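Local coordinates for protein 1-pyrroline-5-carboxylate dehydrogenase (Thermus thermophilus, PDB 1UZB) that probably catalyses the NAD-dependent oxidation of glutamate semialdehyde, the open form of 1-pyrroline-5-carboxylate, to glutamate in proline breakdown, at residues Gly290-Phe303 against Cys322-Ala334. Numbering follows the deposited sequence.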
loop_
_atom_site.group_PDB
_atom_site.type_symbol
_atom_site.label_atom_id
_atom_site.label_comp_id
_atom_site.label_asym_id
_atom_site.label_seq_id
_atom_site.Cartn_x
_atom_site.Cartn_y
_atom_site.Cartn_z
ATOM N N GLY A 290 18.433 29.956 16.787
ATOM C CA GLY A 290 19.153 30.767 15.819
ATOM C C GLY A 290 20.337 30.126 15.129
ATOM O O GLY A 290 20.552 28.921 15.226
ATOM N N GLY A 291 21.105 30.943 14.414
ATOM C CA GLY A 291 22.268 30.432 13.710
ATOM C C GLY A 291 23.184 31.513 13.165
ATOM O O GLY A 291 22.955 32.704 13.373
ATOM N N LYS A 292 24.252 31.081 12.503
ATOM C CA LYS A 292 25.209 31.985 11.860
ATOM C C LYS A 292 25.333 31.336 10.490
ATOM O O LYS A 292 26.308 30.649 10.176
ATOM C CB LYS A 292 26.556 31.993 12.591
ATOM C CG LYS A 292 27.497 33.090 12.092
ATOM C CD LYS A 292 26.971 34.485 12.433
ATOM C CE LYS A 292 27.813 35.564 11.764
ATOM N NZ LYS A 292 27.390 36.939 12.162
ATOM N N ASN A 293 24.312 31.578 9.680
ATOM C CA ASN A 293 24.191 30.948 8.377
ATOM C C ASN A 293 25.013 31.514 7.244
ATOM O O ASN A 293 25.065 32.729 7.024
ATOM C CB ASN A 293 22.719 30.919 7.985
ATOM C CG ASN A 293 21.818 30.659 9.170
ATOM O OD1 ASN A 293 21.958 29.657 9.875
ATOM N ND2 ASN A 293 20.886 31.567 9.399
ATOM N N ALA A 294 25.622 30.602 6.494
ATOM C CA ALA A 294 26.457 30.982 5.376
ATOM C C ALA A 294 25.976 30.476 4.029
ATOM O O ALA A 294 25.304 29.445 3.925
ATOM C CB ALA A 294 27.879 30.485 5.604
ATOM N N ILE A 295 26.322 31.238 3.000
ATOM C CA ILE A 295 26.052 30.851 1.629
ATOM C C ILE A 295 27.444 30.789 1.012
ATOM O O ILE A 295 28.233 31.741 1.120
ATOM C CB ILE A 295 25.230 31.888 0.840
ATOM C CG1 ILE A 295 23.773 31.871 1.321
ATOM C CG2 ILE A 295 25.309 31.573 -0.657
ATOM C CD1 ILE A 295 22.899 32.920 0.677
ATOM N N ILE A 296 27.752 29.653 0.401
ATOM C CA ILE A 296 29.024 29.441 -0.270
ATOM C C ILE A 296 28.796 29.628 -1.759
ATOM O O ILE A 296 27.793 29.160 -2.293
ATOM C CB ILE A 296 29.534 27.989 -0.096
ATOM C CG1 ILE A 296 29.870 27.705 1.370
ATOM C CG2 ILE A 296 30.753 27.754 -0.994
ATOM C CD1 ILE A 296 30.181 26.242 1.648
ATOM N N VAL A 297 29.712 30.316 -2.429
ATOM C CA VAL A 297 29.610 30.477 -3.872
ATOM C C VAL A 297 30.968 30.116 -4.461
ATOM O O VAL A 297 31.990 30.633 -4.013
ATOM C CB VAL A 297 29.269 31.921 -4.301
ATOM C CG1 VAL A 297 29.062 31.964 -5.813
ATOM C CG2 VAL A 297 28.022 32.408 -3.588
ATOM N N ASP A 298 30.996 29.205 -5.433
ATOM C CA ASP A 298 32.269 28.865 -6.058
ATOM C C ASP A 298 32.345 29.461 -7.461
ATOM O O ASP A 298 31.398 30.096 -7.923
ATOM C CB ASP A 298 32.546 27.345 -6.062
ATOM C CG ASP A 298 31.599 26.551 -6.940
ATOM O OD1 ASP A 298 31.160 27.057 -7.990
ATOM O OD2 ASP A 298 31.325 25.386 -6.579
ATOM N N GLU A 299 33.474 29.265 -8.136
ATOM C CA GLU A 299 33.673 29.849 -9.458
ATOM C C GLU A 299 32.800 29.335 -10.597
ATOM O O GLU A 299 32.773 29.940 -11.666
ATOM C CB GLU A 299 35.146 29.736 -9.866
ATOM C CG GLU A 299 35.635 28.310 -10.065
ATOM C CD GLU A 299 37.097 28.249 -10.462
ATOM O OE1 GLU A 299 37.944 28.759 -9.698
ATOM O OE2 GLU A 299 37.399 27.693 -11.537
ATOM N N THR A 300 32.079 28.240 -10.376
ATOM C CA THR A 300 31.227 27.680 -11.429
ATOM C C THR A 300 29.790 28.180 -11.360
ATOM O O THR A 300 28.978 27.872 -12.232
ATOM C CB THR A 300 31.163 26.144 -11.347
ATOM O OG1 THR A 300 30.352 25.760 -10.227
ATOM C CG2 THR A 300 32.554 25.559 -11.190
ATOM N N ALA A 301 29.472 28.952 -10.330
ATOM C CA ALA A 301 28.116 29.449 -10.140
ATOM C C ALA A 301 27.650 30.531 -11.100
ATOM O O ALA A 301 28.444 31.163 -11.795
ATOM C CB ALA A 301 27.965 29.955 -8.710
ATOM N N ASP A 302 26.336 30.715 -11.141
ATOM C CA ASP A 302 25.723 31.776 -11.927
ATOM C C ASP A 302 25.852 32.934 -10.934
ATOM O O ASP A 302 25.092 33.029 -9.966
ATOM C CB ASP A 302 24.253 31.447 -12.207
ATOM C CG ASP A 302 23.517 32.576 -12.903
ATOM O OD1 ASP A 302 22.493 32.286 -13.562
ATOM O OD2 ASP A 302 23.944 33.746 -12.787
ATOM N N PHE A 303 26.842 33.791 -11.155
ATOM C CA PHE A 303 27.118 34.907 -10.253
ATOM C C PHE A 303 25.972 35.890 -10.059
ATOM O O PHE A 303 25.807 36.441 -8.971
ATOM C CB PHE A 303 28.369 35.652 -10.725
ATOM C CG PHE A 303 29.619 34.804 -10.745
ATOM C CD1 PHE A 303 30.647 35.091 -11.639
ATOM C CD2 PHE A 303 29.779 33.732 -9.867
ATOM C CE1 PHE A 303 31.812 34.332 -11.664
ATOM C CE2 PHE A 303 30.948 32.964 -9.883
ATOM C CZ PHE A 303 31.966 33.265 -10.783
ATOM N N CYS A 322 16.509 33.807 11.847
ATOM C CA CYS A 322 17.440 32.791 12.309
ATOM C C CYS A 322 18.059 32.081 11.112
ATOM O O CYS A 322 19.111 31.458 11.229
ATOM C CB CYS A 322 16.714 31.782 13.194
ATOM S SG CYS A 322 15.997 32.529 14.658
ATOM N N SER A 323 17.398 32.202 9.962
ATOM C CA SER A 323 17.841 31.583 8.714
ATOM C C SER A 323 18.602 32.541 7.796
ATOM O O SER A 323 19.068 32.137 6.732
ATOM C CB SER A 323 16.623 31.059 7.950
ATOM O OG SER A 323 15.768 32.138 7.593
ATOM N N ALA A 324 18.717 33.804 8.195
ATOM C CA ALA A 324 19.383 34.810 7.373
ATOM C C ALA A 324 20.839 34.522 7.037
ATOM O O ALA A 324 21.600 34.018 7.866
ATOM C CB ALA A 324 19.285 36.177 8.051
ATOM N N ALA A 325 21.228 34.849 5.812
ATOM C CA ALA A 325 22.615 34.675 5.413
ATOM C C ALA A 325 23.408 35.819 6.042
ATOM O O ALA A 325 23.264 36.972 5.639
ATOM C CB ALA A 325 22.747 34.725 3.897
ATOM N N SER A 326 24.220 35.500 7.047
ATOM C CA SER A 326 25.048 36.508 7.700
ATOM C C SER A 326 26.510 36.304 7.310
ATOM O O SER A 326 27.376 37.111 7.654
ATOM C CB SER A 326 24.890 36.449 9.224
ATOM O OG SER A 326 25.191 35.166 9.739
ATOM N N ARG A 327 26.784 35.214 6.597
ATOM C CA ARG A 327 28.131 34.923 6.127
ATOM C C ARG A 327 28.071 34.588 4.643
ATOM O O ARG A 327 27.182 33.856 4.200
ATOM C CB ARG A 327 28.747 33.738 6.883
ATOM C CG ARG A 327 28.953 33.963 8.375
ATOM C CD ARG A 327 29.694 32.784 8.996
ATOM N NE ARG A 327 28.925 31.548 8.884
ATOM C CZ ARG A 327 29.458 30.330 8.866
ATOM N NH1 ARG A 327 28.667 29.269 8.760
ATOM N NH2 ARG A 327 30.775 30.169 8.939
ATOM N N LEU A 328 29.001 35.149 3.877
ATOM C CA LEU A 328 29.103 34.880 2.445
ATOM C C LEU A 328 30.520 34.355 2.259
ATOM O O LEU A 328 31.487 35.095 2.426
ATOM C CB LEU A 328 28.892 36.155 1.623
ATOM C CG LEU A 328 29.065 35.972 0.113
ATOM C CD1 LEU A 328 28.078 34.932 -0.411
ATOM C CD2 LEU A 328 28.855 37.300 -0.584
ATOM N N ILE A 329 30.634 33.065 1.955
ATOM C CA ILE A 329 31.930 32.415 1.778
ATOM C C ILE A 329 32.200 32.259 0.293
ATOM O O ILE A 329 31.515 31.509 -0.401
ATOM C CB ILE A 329 31.935 31.036 2.471
ATOM C CG1 ILE A 329 31.606 31.205 3.958
ATOM C CG2 ILE A 329 33.293 30.369 2.313
ATOM C CD1 ILE A 329 31.329 29.901 4.676
ATOM N N LEU A 330 33.204 32.977 -0.195
ATOM C CA LEU A 330 33.542 32.952 -1.610
ATOM C C LEU A 330 34.896 32.327 -1.895
ATOM O O LEU A 330 35.893 32.698 -1.276
ATOM C CB LEU A 330 33.535 34.381 -2.163
ATOM C CG LEU A 330 32.258 35.189 -1.905
ATOM C CD1 LEU A 330 32.430 36.635 -2.358
ATOM C CD2 LEU A 330 31.097 34.533 -2.636
ATOM N N THR A 331 34.935 31.381 -2.830
ATOM C CA THR A 331 36.197 30.759 -3.204
ATOM C C THR A 331 36.957 31.836 -3.974
ATOM O O THR A 331 36.362 32.800 -4.455
ATOM C CB THR A 331 35.981 29.511 -4.091
ATOM O OG1 THR A 331 35.339 29.891 -5.315
ATOM C CG2 THR A 331 35.120 28.491 -3.364
ATOM N N GLN A 332 38.270 31.681 -4.090
ATOM C CA GLN A 332 39.085 32.688 -4.760
ATOM C C GLN A 332 38.553 33.150 -6.113
ATOM O O GLN A 332 38.482 34.350 -6.377
ATOM C CB GLN A 332 40.523 32.182 -4.904
ATOM C CG GLN A 332 41.511 33.238 -5.399
ATOM C CD GLN A 332 41.525 34.483 -4.527
ATOM O OE1 GLN A 332 41.585 34.395 -3.301
ATOM N NE2 GLN A 332 41.474 35.650 -5.160
ATOM N N GLY A 333 38.170 32.207 -6.964
ATOM C CA GLY A 333 37.662 32.570 -8.279
ATOM C C GLY A 333 36.321 33.289 -8.296
ATOM O O GLY A 333 35.987 33.977 -9.262
ATOM N N ALA A 334 35.546 33.138 -7.229
ATOM C CA ALA A 334 34.234 33.774 -7.149
ATOM C C ALA A 334 34.233 35.082 -6.363
ATOM O O ALA A 334 33.281 35.858 -6.450
ATOM C CB ALA A 334 33.238 32.806 -6.521
HETATM O O HOH W 1 22.709 33.903 10.289
HETATM O O HOH W 2 27.573 38.900 9.773
HETATM O O HOH W 3 37.996 29.494 -7.168
#
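Asn293 grips the loop Cys322-Ala324 through one amide nitrogen. Its ND2 donates to Cys322 O at 2.6 Å, nearly straight (170°) and in the amide plane, and to Ala324 O at 3.0 Å, where the donor stands above the carbonyl plane. CG lies beside the backbone N (chi1 -37°), which brings ND2 in between the two loop carbonyls. Replacing Asn293 by an alanine is likely to leave both carbonyls without this donor and the loop freer to shift. Asn293 O, meanwhile, accepts from Ser326 N and Arg327 N. Beyond it strands 293-297 and 325-331 run parallel, their directions 24° apart, joined by backbone hydrogen bonds from Ile295 N to Arg327 O, Ile329 N to Ile295 O and Val297 N to Ile329 O, the last at 3.0 Å.

Ala294 CB sits over one guanidinium face of Arg327, 3.5 Å from NH1, and meets Ile329 CD1 at 3.6 Å. Arg327 bonds weakly to Lys292 O through NE and NH1; carbonyls of Val437 and Ala438 take NH2 and NH1. On the other sheet face, Val297 CB packs against Leu330 CD2 at 3.6 Å, and helix 303-315 lies against Ile295 and Leu328, completing a beta-alpha-beta crossover.

Cys322 CB abuts Gly290 CA at 3.7 Å; Cys322 is probably the nucleophile, as in other aldehyde dehydrogenases. Asn293 ND2 thus holds that very cysteine's carbonyl, consistent with a firmly placed backbone there.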